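Local coordinates for interferon gamma receptor 1 (Gallus gallus, PDB 4EQ3), which probably acts as the ligand-binding alpha chain of the interferon gamma receptor, a membrane cytokine receptor of which this chain is an extracellular piece with two fibronectin-type domains, at residues N74-S79 and D199-A204; I123-Y128 and Y188-K193; P130-V135 and L148-I153. All blocks are in the same frame, centred on the assembly; numbering follows the deposited sequence.

Overall arrangement
Followed from the N terminus, the chain first gives residues 74-79, a loop of the first domain. Contact 1 brings this loop against residues 199-204, at the start of strand 201-213 in the second domain. It closes the longest loop, and contacts 2 and 3 both nest inside it. Contact 2 packs strand 122-128 over strand 186-196, across the sandwich of the second domain. Contact 3 is nested in turn inside contact 2 and sets the loop 130-135 on strand 148-156. Strands 148-156, 186-196 and 201-213 are consecutive neighbours in one antiparallel sheet, which all three contacts reach. Contacts 1 and 3 lie about 13 Å apart between centres.

Contact 1: residues N74-S79 and D199-A204; sequences NEIFHS and DLIVGA
The backbones of residues 74-79 and 199-204 stay well apart at Ile76 and Ile201, whose CA atoms lie 10.2 Å from each other, and only side chains bridge the gap. Two apolar pairs do so. Ile76 and Ile201 meet end to end, and their CD1 methyls come to 3.5 Å, a tight approach for two methyl groups. The Ile201 CD1 methyl also lies 4.2 Å from Ile76 CG1, so it touches the outer end of the branch and not the CG2 methyl. In Ile76, CG1 stands opposite the backbone N (chi1 -154°) and the chain is extended beyond it (chi2 163°). This carries CD1 out to the other domain.

The second pair lies beside the first and is looser. The side chains of Phe77 and Leu200 lie roughly perpendicular. Leu200 CD1 approaches the outer end of the ring, 4.0 Å from Phe77 CE1 and 4.1 Å from Phe77 CZ. It comes in obliquely to the ring. Ile76 CG2 sits off-centre over one face of the same ring, so Ile76 packs on both its neighbour and the second domain. The isoleucine pair is buried, whereas Phe77 and Leu200 are exposed.

This is apolar packing between the two domains of a class II cytokine receptor extracellular region. The loop 74-79 follows strand 66-68 and precedes strand 81-88 of the first domain. Helix 103-106 serves both sides: Gln104 bonds the backbone of Ile76 and, through NE2, the carbonyl of Leu200. Phe197 sets its ring edge-to-face with Phe77, while Ile201 also touches Phe196 of the neighbouring strand 186-196.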
ATOM      1  N   ASN A  74       0.084  -2.169  13.211  1.00 30.19           N
ATOM      2  CA  ASN A  74       1.532  -2.283  13.299  1.00 32.11           C
ATOM      3  C   ASN A  74       1.974  -3.738  13.308  1.00 30.56           C
ATOM      4  O   ASN A  74       3.023  -4.087  13.854  1.00 31.81           O
ATOM      5  CB  ASN A  74       2.056  -1.539  14.520  1.00 33.46           C
ATOM      6  CG  ASN A  74       1.217  -1.783  15.743  1.00 37.71           C
ATOM      7  OD1 ASN A  74       1.127  -2.911  16.231  1.00 37.64           O
ATOM      8  ND2 ASN A  74       0.587  -0.725  16.253  1.00 38.90           N
ATOM      9  N   GLU A  75       1.143  -4.573  12.699  1.00 26.01           N
ATOM     10  CA  GLU A  75       1.444  -5.980  12.494  1.00 29.16           C
ATOM     11  C   GLU A  75       1.053  -6.265  11.057  1.00 25.14           C
ATOM     12  O   GLU A  75      -0.031  -5.876  10.627  1.00 22.20           O
ATOM     13  CB  GLU A  75       0.603  -6.848  13.433  1.00 28.02           C
ATOM     14  CG  GLU A  75       0.908  -6.661  14.918  1.00 31.66           C
ATOM     15  CD  GLU A  75       2.263  -7.227  15.308  1.00 37.11           C
ATOM     16  OE1 GLU A  75       2.821  -8.027  14.527  1.00 32.55           O
ATOM     17  OE2 GLU A  75       2.771  -6.867  16.391  1.00 39.38           O
ATOM     18  N   ILE A  76       1.926  -6.922  10.307  1.00 26.03           N
ATOM     19  CA  ILE A  76       1.612  -7.219   8.913  1.00 26.31           C
ATOM     20  C   ILE A  76       1.004  -8.619   8.743  1.00 25.29           C
ATOM     21  O   ILE A  76       0.246  -8.862   7.806  1.00 22.90           O
ATOM     22  CB  ILE A  76       2.854  -7.050   7.997  1.00 29.85           C
ATOM     23  CG1 ILE A  76       2.433  -6.729   6.556  1.00 29.51           C
ATOM     24  CG2 ILE A  76       3.755  -8.281   8.060  1.00 30.35           C
ATOM     25  CD1 ILE A  76       3.573  -6.142   5.697  1.00 27.09           C
ATOM     26  N   PHE A  77       1.322  -9.525   9.665  1.00 21.80           N
ATOM     27  CA  PHE A  77       0.901 -10.928   9.542  1.00 24.73           C
ATOM     28  C   PHE A  77      -0.287 -11.314  10.413  1.00 24.19           C
ATOM     29  O   PHE A  77      -1.038 -12.231  10.072  1.00 26.01           O
ATOM     30  CB  PHE A  77       2.085 -11.874   9.780  1.00 22.43           C
ATOM     31  CG  PHE A  77       3.186 -11.715   8.770  1.00 23.52           C
ATOM     32  CD1 PHE A  77       2.957 -12.002   7.434  1.00 23.39           C
ATOM     33  CD2 PHE A  77       4.439 -11.273   9.147  1.00 25.83           C
ATOM     34  CE1 PHE A  77       3.960 -11.851   6.490  1.00 22.67           C
ATOM     35  CE2 PHE A  77       5.448 -11.112   8.202  1.00 23.91           C
ATOM     36  CZ  PHE A  77       5.203 -11.407   6.877  1.00 23.62           C
ATOM     37  N   HIS A  78      -0.478 -10.621  11.527  1.00 21.18           N
ATOM     38  CA  HIS A  78      -1.596 -10.954  12.405  1.00 23.71           C
ATOM     39  C   HIS A  78      -2.862 -10.216  11.980  1.00 24.48           C
ATOM     40  O   HIS A  78      -2.798  -9.272  11.193  1.00 20.22           O
ATOM     41  CB  HIS A  78      -1.262 -10.645  13.859  1.00 26.91           C
ATOM     42  CG  HIS A  78      -0.073 -11.391  14.377  1.00 30.61           C
ATOM     43  ND1 HIS A  78      -0.052 -12.764  14.497  1.00 27.74           N
ATOM     44  CD2 HIS A  78       1.134 -10.956  14.810  1.00 30.57           C
ATOM     45  CE1 HIS A  78       1.117 -13.142  14.981  1.00 32.64           C
ATOM     46  NE2 HIS A  78       1.853 -12.064  15.184  1.00 35.56           N
ATOM     47  N   SER A  79      -4.002 -10.655  12.510  1.00 23.36           N
ATOM     48  CA  SER A  79      -5.312 -10.163  12.096  1.00 23.36           C
ATOM     49  C   SER A  79      -5.794  -8.965  12.918  1.00 23.74           C
ATOM     50  O   SER A  79      -5.382  -8.759  14.065  1.00 22.74           O
ATOM     51  CB  SER A  79      -6.354 -11.289  12.181  1.00 22.72           C
ATOM     52  OG  SER A  79      -6.019 -12.383  11.343  1.00 24.20           O
ATOM     53  N   ASP A 199       7.863 -13.228  -2.171  1.00 27.32           N
ATOM     54  CA  ASP A 199       6.569 -13.242  -2.850  1.00 28.86           C
ATOM     55  C   ASP A 199       5.323 -13.236  -1.949  1.00 27.00           C
ATOM     56  O   ASP A 199       4.209 -13.428  -2.435  1.00 27.84           O
ATOM     57  CB  ASP A 199       6.510 -14.397  -3.854  1.00 32.98           C
ATOM     58  CG  ASP A 199       7.383 -14.147  -5.080  1.00 39.40           C
ATOM     59  OD1 ASP A 199       7.714 -15.127  -5.786  1.00 42.57           O
ATOM     60  OD2 ASP A 199       7.738 -12.970  -5.338  1.00 35.40           O
ATOM     61  N   LEU A 200       5.504 -13.001  -0.653  1.00 23.91           N
ATOM     62  CA  LEU A 200       4.365 -12.889   0.254  1.00 21.67           C
ATOM     63  C   LEU A 200       3.489 -11.671  -0.069  1.00 25.63           C
ATOM     64  O   LEU A 200       2.265 -11.713   0.076  1.00 22.67           O
ATOM     65  CB  LEU A 200       4.831 -12.849   1.706  1.00 24.33           C
ATOM     66  CG  LEU A 200       5.549 -14.107   2.215  1.00 26.40           C
ATOM     67  CD1 LEU A 200       5.771 -14.022   3.712  1.00 23.74           C
ATOM     68  CD2 LEU A 200       4.788 -15.383   1.859  1.00 25.82           C
ATOM     69  N   ILE A 201       4.127 -10.586  -0.500  1.00 22.66           N
ATOM     70  CA  ILE A 201       3.423  -9.387  -0.937  1.00 20.31           C
ATOM     71  C   ILE A 201       4.036  -8.949  -2.254  1.00 21.47           C
ATOM     72  O   ILE A 201       5.241  -8.723  -2.336  1.00 20.44           O
ATOM     73  CB  ILE A 201       3.566  -8.242   0.078  1.00 21.43           C
ATOM     74  CG1 ILE A 201       3.137  -8.715   1.479  1.00 21.21           C
ATOM     75  CG2 ILE A 201       2.763  -7.020  -0.383  1.00 19.34           C
ATOM     76  CD1 ILE A 201       3.208  -7.657   2.557  1.00 21.03           C
ATOM     77  N   VAL A 202       3.206  -8.854  -3.284  1.00 20.87           N
ATOM     78  CA  VAL A 202       3.674  -8.471  -4.608  1.00 20.56           C
ATOM     79  C   VAL A 202       2.797  -7.362  -5.178  1.00 21.27           C
ATOM     80  O   VAL A 202       1.574  -7.503  -5.264  1.00 19.59           O
ATOM     81  CB  VAL A 202       3.698  -9.670  -5.571  1.00 24.55           C
ATOM     82  CG1 VAL A 202       4.425  -9.296  -6.855  1.00 23.34           C
ATOM     83  CG2 VAL A 202       4.366 -10.875  -4.899  1.00 22.58           C
ATOM     84  N   GLY A 203       3.436  -6.259  -5.555  1.00 18.93           N
ATOM     85  CA  GLY A 203       2.731  -5.088  -6.046  1.00 18.60           C
ATOM     86  C   GLY A 203       2.416  -5.106  -7.529  1.00 19.46           C
ATOM     87  O   GLY A 203       2.874  -5.979  -8.264  1.00 20.54           O
ATOM     88  N   ALA A 204       1.612  -4.139  -7.963  1.00 21.60           N
ATOM     89  CA  ALA A 204       1.274  -3.979  -9.377  1.00 25.87           C
ATOM     90  C   ALA A 204       2.497  -3.471 -10.129  1.00 22.95           C
ATOM     91  O   ALA A 204       3.371  -2.844  -9.535  1.00 22.20           O
ATOM     92  CB  ALA A 204       0.114  -2.997  -9.540  1.00 23.30           C
TER

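Contact 2: residues I123-Y128 and Y188-K193; sequences IIVDVY and YCVSAK
Val125 and Val190 face each other across the core of a fibronectin type III beta sandwich, the second domain of this receptor chain. Strand 122-128 belongs to its three-stranded sheet and strand 186-196 to its four-stranded sheet. The CA atoms of Val125 and Val190 are 8.4 Å apart, and those of Val127 and Ala192 7.7 Å, so the strands come closer at the Val127 end.

The contact between the segments is apolar. Val125 CG2 meets Val190 CG2 at 4.5 Å, a loose approach. Val190 is further packed by Leu114 and Leu116 on one sheet and by Val152 and Phe154 on the other.

Polar and covalent links run to other strands. Backbone bonds join Val125 to Leu177 and Val127 to Cys175. Cys189, on the outer face of its sheet, forms a disulfide with Cys210 of strand 201-213, and the Ala192 amide bonds Ser206 OG.

The closer apolar pair is at the Val127 end. With CG2 opposite the backbone N, that methyl is the one turned to the other sheet, and Val127 CG2 comes to 4.1 Å from Ala192 CB.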
ATOM      1  N   ILE A 123      21.979   1.283 -19.228  1.00 35.91           N
ATOM      2  CA  ILE A 123      20.703   1.809 -18.758  1.00 32.69           C
ATOM      3  C   ILE A 123      20.678   1.885 -17.241  1.00 30.44           C
ATOM      4  O   ILE A 123      21.142   0.976 -16.547  1.00 29.21           O
ATOM      5  CB  ILE A 123      19.515   0.943 -19.202  1.00 35.19           C
ATOM      6  CG1 ILE A 123      19.559   0.681 -20.704  1.00 35.26           C
ATOM      7  CG2 ILE A 123      18.213   1.628 -18.840  1.00 30.52           C
ATOM      8  CD1 ILE A 123      19.218   1.883 -21.515  1.00 37.11           C
ATOM      9  N   ILE A 124      20.117   2.974 -16.735  1.00 32.81           N
ATOM     10  CA  ILE A 124      20.074   3.242 -15.310  1.00 31.49           C
ATOM     11  C   ILE A 124      18.632   3.328 -14.836  1.00 29.35           C
ATOM     12  O   ILE A 124      17.859   4.179 -15.291  1.00 27.23           O
ATOM     13  CB  ILE A 124      20.791   4.562 -14.985  1.00 34.41           C
ATOM     14  CG1 ILE A 124      22.276   4.464 -15.346  1.00 36.51           C
ATOM     15  CG2 ILE A 124      20.613   4.926 -13.517  1.00 35.34           C
ATOM     16  CD1 ILE A 124      23.011   5.802 -15.276  1.00 38.29           C
ATOM     17  N   VAL A 125      18.273   2.437 -13.916  1.00 30.25           N
ATOM     18  CA  VAL A 125      16.915   2.380 -13.386  1.00 27.84           C
ATOM     19  C   VAL A 125      16.847   2.856 -11.947  1.00 26.60           C
ATOM     20  O   VAL A 125      17.499   2.294 -11.074  1.00 27.51           O
ATOM     21  CB  VAL A 125      16.366   0.961 -13.439  1.00 25.37           C
ATOM     22  CG1 VAL A 125      14.958   0.915 -12.854  1.00 22.92           C
ATOM     23  CG2 VAL A 125      16.389   0.458 -14.860  1.00 25.01           C
ATOM     24  N   ASP A 126      16.073   3.908 -11.700  1.00 23.86           N
ATOM     25  CA  ASP A 126      15.813   4.333 -10.341  1.00 22.50           C
ATOM     26  C   ASP A 126      14.370   3.987 -10.029  1.00 25.70           C
ATOM     27  O   ASP A 126      13.459   4.327 -10.784  1.00 23.83           O
ATOM     28  CB  ASP A 126      16.057   5.831 -10.163  1.00 22.39           C
ATOM     29  CG  ASP A 126      17.539   6.196 -10.214  1.00 30.90           C
ATOM     30  OD1 ASP A 126      18.280   5.879  -9.247  1.00 29.70           O
ATOM     31  OD2 ASP A 126      17.964   6.799 -11.229  1.00 29.91           O
ATOM     32  N   VAL A 127      14.159   3.295  -8.918  1.00 25.61           N
ATOM     33  CA  VAL A 127      12.820   2.860  -8.575  1.00 27.49           C
ATOM     34  C   VAL A 127      12.580   3.023  -7.081  1.00 26.57           C
ATOM     35  O   VAL A 127      13.462   2.736  -6.275  1.00 27.28           O
ATOM     36  CB  VAL A 127      12.604   1.407  -9.011  1.00 28.33           C
ATOM     37  CG1 VAL A 127      13.640   0.500  -8.343  1.00 26.54           C
ATOM     38  CG2 VAL A 127      11.176   0.950  -8.702  1.00 27.85           C
ATOM     39  N   TYR A 128      11.395   3.514  -6.724  1.00 26.59           N
ATOM     40  CA  TYR A 128      10.988   3.624  -5.325  1.00 25.03           C
ATOM     41  C   TYR A 128       9.495   3.950  -5.213  1.00 26.16           C
ATOM     42  O   TYR A 128       8.821   4.176  -6.220  1.00 23.34           O
ATOM     43  CB  TYR A 128      11.824   4.680  -4.605  1.00 27.72           C
ATOM     44  CG  TYR A 128      11.362   6.105  -4.822  1.00 28.22           C
ATOM     45  CD1 TYR A 128      11.264   6.639  -6.100  1.00 30.73           C
ATOM     46  CD2 TYR A 128      11.047   6.923  -3.741  1.00 32.18           C
ATOM     47  CE1 TYR A 128      10.855   7.951  -6.301  1.00 33.58           C
ATOM     48  CE2 TYR A 128      10.636   8.233  -3.928  1.00 33.87           C
ATOM     49  CZ  TYR A 128      10.541   8.740  -5.212  1.00 33.42           C
ATOM     50  OH  TYR A 128      10.127  10.038  -5.399  1.00 40.66           O
ATOM     51  N   TYR A 188      14.714   0.095 -25.631  1.00 43.39           N
ATOM     52  CA  TYR A 188      14.464  -0.729 -24.449  1.00 40.50           C
ATOM     53  C   TYR A 188      13.358  -0.167 -23.582  1.00 34.75           C
ATOM     54  O   TYR A 188      13.293   1.037 -23.344  1.00 31.55           O
ATOM     55  CB  TYR A 188      15.735  -0.892 -23.624  1.00 39.82           C
ATOM     56  CG  TYR A 188      16.760  -1.709 -24.345  1.00 46.00           C
ATOM     57  CD1 TYR A 188      17.585  -1.129 -25.296  1.00 48.93           C
ATOM     58  CD2 TYR A 188      16.879  -3.071 -24.107  1.00 49.51           C
ATOM     59  CE1 TYR A 188      18.514  -1.873 -25.970  1.00 50.90           C
ATOM     60  CE2 TYR A 188      17.808  -3.824 -24.776  1.00 54.40           C
ATOM     61  CZ  TYR A 188      18.619  -3.216 -25.708  1.00 54.38           C
ATOM     62  OH  TYR A 188      19.542  -3.959 -26.384  1.00 59.22           O
ATOM     63  N   CYS A 189      12.492  -1.054 -23.106  1.00 35.29           N
ATOM     64  CA  CYS A 189      11.385  -0.659 -22.252  1.00 32.39           C
ATOM     65  C   CYS A 189      11.408  -1.456 -20.966  1.00 30.82           C
ATOM     66  O   CYS A 189      11.596  -2.671 -20.975  1.00 30.10           O
ATOM     67  CB  CYS A 189      10.056  -0.853 -22.970  1.00 35.37           C
ATOM     68  SG  CYS A 189       9.961   0.031 -24.533  1.00 33.17           S
ATOM     69  N   VAL A 190      11.216  -0.757 -19.857  1.00 34.02           N
ATOM     70  CA  VAL A 190      11.395  -1.363 -18.553  1.00 34.09           C
ATOM     71  C   VAL A 190      10.220  -1.048 -17.642  1.00 31.97           C
ATOM     72  O   VAL A 190       9.638   0.053 -17.705  1.00 28.87           O
ATOM     73  CB  VAL A 190      12.704  -0.880 -17.897  1.00 34.23           C
ATOM     74  CG1 VAL A 190      12.501   0.472 -17.232  1.00 34.65           C
ATOM     75  CG2 VAL A 190      13.191  -1.895 -16.892  1.00 36.52           C
ATOM     76  N   SER A 191       9.879  -2.030 -16.809  1.00 26.08           N
ATOM     77  CA  SER A 191       8.845  -1.887 -15.792  1.00 24.99           C
ATOM     78  C   SER A 191       9.311  -2.551 -14.504  1.00 24.90           C
ATOM     79  O   SER A 191      10.266  -3.329 -14.507  1.00 23.89           O
ATOM     80  CB  SER A 191       7.547  -2.540 -16.255  1.00 27.23           C
ATOM     81  OG  SER A 191       7.722  -3.940 -16.368  1.00 30.15           O
ATOM     82  N   ALA A 192       8.640  -2.249 -13.400  1.00 22.02           N
ATOM     83  CA  ALA A 192       9.059  -2.810 -12.119  1.00 22.98           C
ATOM     84  C   ALA A 192       7.881  -3.092 -11.192  1.00 20.34           C
ATOM     85  O   ALA A 192       6.813  -2.492 -11.346  1.00 18.36           O
ATOM     86  CB  ALA A 192      10.059  -1.876 -11.434  1.00 21.38           C
ATOM     87  N   LYS A 193       8.069  -3.988 -10.242  1.00 23.40           N
ATOM     88  CA  LYS A 193       7.107  -4.279  -9.187  1.00 24.21           C
ATOM     89  C   LYS A 193       7.778  -4.331  -7.815  1.00 23.94           C
ATOM     90  O   LYS A 193       8.845  -4.788  -7.701  1.00 24.53           O
ATOM     91  CB  LYS A 193       6.475  -5.645  -9.387  1.00 28.07           C
ATOM     92  CG  LYS A 193       5.512  -5.818 -10.426  1.00 29.65           C
ATOM     93  CD  LYS A 193       4.803  -7.109 -10.188  1.00 33.57           C
ATOM     94  CE  LYS A 193       5.254  -8.162 -11.034  1.00 36.23           C
ATOM     95  NZ  LYS A 193       4.235  -9.131 -11.256  1.00 40.90           N
TER

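Contact 3: residues P130-V135 and L148-I153; sequences PEFPSV and LSYSVI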
ATOM      1  N   PRO A 130       7.293   6.698  -3.385  1.00 27.62           N
ATOM      2  CA  PRO A 130       7.245   7.924  -2.574  1.00 26.64           C
ATOM      3  C   PRO A 130       6.174   7.854  -1.485  1.00 24.95           C
ATOM      4  O   PRO A 130       6.289   8.510  -0.448  1.00 25.78           O
ATOM      5  CB  PRO A 130       6.893   9.017  -3.599  1.00 28.92           C
ATOM      6  CG  PRO A 130       6.287   8.288  -4.744  1.00 30.03           C
ATOM      7  CD  PRO A 130       6.998   6.965  -4.801  1.00 25.01           C
ATOM      8  N   GLU A 131       5.129   7.077  -1.685  1.00 24.23           N
ATOM      9  CA  GLU A 131       4.056   6.936  -0.726  1.00 27.01           C
ATOM     10  C   GLU A 131       4.405   6.190   0.540  1.00 27.77           C
ATOM     11  O   GLU A 131       3.777   6.335   1.510  1.00 26.80           O
ATOM     12  CB  GLU A 131       2.889   6.243  -1.347  1.00 27.85           C
ATOM     13  CG  GLU A 131       2.542   6.762  -2.658  1.00 34.16           C
ATOM     14  CD  GLU A 131       3.041   5.892  -3.812  1.00 32.31           C
ATOM     15  OE1 GLU A 131       2.264   5.836  -4.764  1.00 36.19           O
ATOM     16  OE2 GLU A 131       4.159   5.306  -3.783  1.00 26.37           O
ATOM     17  N   PHE A 132       5.426   5.381   0.499  1.00 23.29           N
ATOM     18  CA  PHE A 132       5.745   4.591   1.690  1.00 25.03           C
ATOM     19  C   PHE A 132       6.076   5.513   2.855  1.00 26.41           C
ATOM     20  O   PHE A 132       6.784   6.505   2.692  1.00 26.75           O
ATOM     21  CB  PHE A 132       6.894   3.608   1.439  1.00 24.44           C
ATOM     22  CG  PHE A 132       6.523   2.441   0.560  1.00 21.57           C
ATOM     23  CD1 PHE A 132       5.216   2.248   0.154  1.00 21.10           C
ATOM     24  CD2 PHE A 132       7.492   1.545   0.139  1.00 20.74           C
ATOM     25  CE1 PHE A 132       4.876   1.185  -0.659  1.00 18.92           C
ATOM     26  CE2 PHE A 132       7.168   0.481  -0.674  1.00 19.12           C
ATOM     27  CZ  PHE A 132       5.859   0.294  -1.076  1.00 19.79           C
ATOM     28  N   PRO A 133       5.559   5.193   4.041  1.00 23.50           N
ATOM     29  CA  PRO A 133       5.805   6.084   5.180  1.00 26.94           C
ATOM     30  C   PRO A 133       7.258   6.028   5.656  1.00 28.42           C
ATOM     31  O   PRO A 133       7.926   5.002   5.508  1.00 28.25           O
ATOM     32  CB  PRO A 133       4.844   5.561   6.251  1.00 28.26           C
ATOM     33  CG  PRO A 133       4.615   4.110   5.879  1.00 28.75           C
ATOM     34  CD  PRO A 133       4.671   4.067   4.376  1.00 24.98           C
ATOM     35  N   SER A 134       7.739   7.143   6.193  1.00 25.45           N
ATOM     36  CA  SER A 134       9.091   7.245   6.716  1.00 31.70           C
ATOM     37  C   SER A 134       9.284   6.291   7.890  1.00 30.93           C
ATOM     38  O   SER A 134       8.432   6.198   8.762  1.00 30.92           O
ATOM     39  CB  SER A 134       9.366   8.687   7.166  1.00 34.75           C
ATOM     40  OG  SER A 134      10.496   8.764   8.028  1.00 39.47           O
ATOM     41  N   VAL A 135      10.407   5.589   7.909  1.00 35.90           N
ATOM     42  CA  VAL A 135      10.700   4.676   9.007  1.00 37.72           C
ATOM     43  C   VAL A 135      10.786   5.427  10.333  1.00 41.16           C
ATOM     44  O   VAL A 135      10.456   4.884  11.392  1.00 40.52           O
ATOM     45  CB  VAL A 135      12.005   3.892   8.754  1.00 40.75           C
ATOM     46  CG1 VAL A 135      13.183   4.539   9.484  1.00 43.72           C
ATOM     47  CG2 VAL A 135      11.835   2.444   9.179  1.00 40.67           C
ATOM     48  N   LEU A 148      12.104  -5.365   1.670  1.00 18.84           N
ATOM     49  CA  LEU A 148      11.621  -4.785   0.421  1.00 19.70           C
ATOM     50  C   LEU A 148      12.573  -5.073  -0.730  1.00 18.84           C
ATOM     51  O   LEU A 148      13.772  -4.831  -0.622  1.00 21.51           O
ATOM     52  CB  LEU A 148      11.461  -3.269   0.563  1.00 20.41           C
ATOM     53  CG  LEU A 148      11.143  -2.520  -0.736  1.00 18.61           C
ATOM     54  CD1 LEU A 148       9.795  -2.945  -1.329  1.00 17.63           C
ATOM     55  CD2 LEU A 148      11.179  -1.018  -0.486  1.00 19.55           C
ATOM     56  N   SER A 149      12.040  -5.577  -1.837  1.00 21.02           N
ATOM     57  CA  SER A 149      12.819  -5.686  -3.061  1.00 23.82           C
ATOM     58  C   SER A 149      11.977  -5.241  -4.256  1.00 24.42           C
ATOM     59  O   SER A 149      10.756  -5.130  -4.168  1.00 23.28           O
ATOM     60  CB  SER A 149      13.325  -7.121  -3.259  1.00 27.92           C
ATOM     61  OG  SER A 149      12.254  -8.038  -3.428  1.00 25.92           O
ATOM     62  N   TYR A 150      12.629  -4.983  -5.378  1.00 22.76           N
ATOM     63  CA  TYR A 150      11.906  -4.679  -6.598  1.00 22.56           C
ATOM     64  C   TYR A 150      12.377  -5.637  -7.665  1.00 24.52           C
ATOM     65  O   TYR A 150      13.569  -5.948  -7.744  1.00 25.08           O
ATOM     66  CB  TYR A 150      12.144  -3.225  -7.035  1.00 20.06           C
ATOM     67  CG  TYR A 150      11.476  -2.209  -6.141  1.00 18.80           C
ATOM     68  CD1 TYR A 150      12.163  -1.627  -5.083  1.00 21.51           C
ATOM     69  CD2 TYR A 150      10.153  -1.834  -6.349  1.00 21.04           C
ATOM     70  CE1 TYR A 150      11.553  -0.699  -4.254  1.00 21.45           C
ATOM     71  CE2 TYR A 150       9.535  -0.904  -5.524  1.00 18.72           C
ATOM     72  CZ  TYR A 150      10.241  -0.347  -4.479  1.00 17.32           C
ATOM     73  OH  TYR A 150       9.633   0.569  -3.654  1.00 19.38           O
ATOM     74  N   SER A 151      11.438  -6.129  -8.464  1.00 22.84           N
ATOM     75  CA  SER A 151      11.780  -6.916  -9.632  1.00 27.29           C
ATOM     76  C   SER A 151      11.619  -5.999 -10.827  1.00 27.63           C
ATOM     77  O   SER A 151      10.659  -5.234 -10.902  1.00 27.91           O
ATOM     78  CB  SER A 151      10.857  -8.123  -9.773  1.00 24.82           C
ATOM     79  OG  SER A 151       9.509  -7.697  -9.822  1.00 26.60           O
ATOM     80  N   VAL A 152      12.565  -6.075 -11.753  1.00 27.76           N
ATOM     81  CA  VAL A 152      12.575  -5.201 -12.913  1.00 28.38           C
ATOM     82  C   VAL A 152      12.635  -6.028 -14.180  1.00 31.31           C
ATOM     83  O   VAL A 152      13.481  -6.909 -14.315  1.00 34.14           O
ATOM     84  CB  VAL A 152      13.786  -4.265 -12.867  1.00 26.66           C
ATOM     85  CG1 VAL A 152      13.779  -3.328 -14.056  1.00 32.36           C
ATOM     86  CG2 VAL A 152      13.783  -3.487 -11.573  1.00 26.03           C
ATOM     87  N   ILE A 153      11.721  -5.747 -15.103  1.00 29.60           N
ATOM     88  CA  ILE A 153      11.659  -6.464 -16.369  1.00 33.79           C
ATOM     89  C   ILE A 153      12.153  -5.607 -17.537  1.00 34.85           C
ATOM     90  O   ILE A 153      11.597  -4.552 -17.838  1.00 33.02           O
ATOM     91  CB  ILE A 153      10.241  -6.978 -16.661  1.00 33.91           C
ATOM     92  CG1 ILE A 153       9.807  -7.966 -15.579  1.00 39.66           C
ATOM     93  CG2 ILE A 153      10.194  -7.643 -18.018  1.00 43.12           C
ATOM     94  CD1 ILE A 153       8.436  -8.574 -15.809  1.00 44.43           C
TER
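Phe132 turns its CG away from its own carbonyl carbon (chi1 -72°), and Tyr150 does the same (chi1 -71°). Both bonds to CB already point across the gap, and these torsions bring the Tyr150 hydroxyl to one corner of the Phe132 ring. The setting is the second fibronectin type III domain. Tyr150 and Leu148 sit on strand 148-156 of its four-stranded sheet, and Phe132 sits in the loop after strand 122-128 of the other sheet. The loop thus closes over the end of the sandwich nearer the first domain. The backbones stay far apart, with the CA atoms of Phe132 and Leu148 separated by 11.1 Å.

One corner of the Phe132 ring does the touching. Its CE2 meets two residues of the strand that lie on the same side of the sheet. The CD2 methyl of Leu148 comes to the ring edge, near the ring plane. The Tyr150 hydroxyl approaches obliquely. The side chains of Phe132 and Tyr150 run antiparallel, each passing the other. All three residues are buried.

The polar end of Tyr150 is satisfied beside the loop: its OH is hydrogen-bonded to His129 ND1, just ahead of Pro130, and the His129 ring also stacks on Phe132, consistent with the hydroxyl being held beside the phenylalanine. Phe24 of the first domain lies edge-to-face with Phe132, so this ring also takes part in the contact between domains. Tyr145 of helix 142-145 bonds the carbonyl of Pro133 and touches Phe132.

At the shared corner, Phe132 CE2 lies 3.9 Å from Tyr150 OH and 4.3 Å from Leu148 CD2.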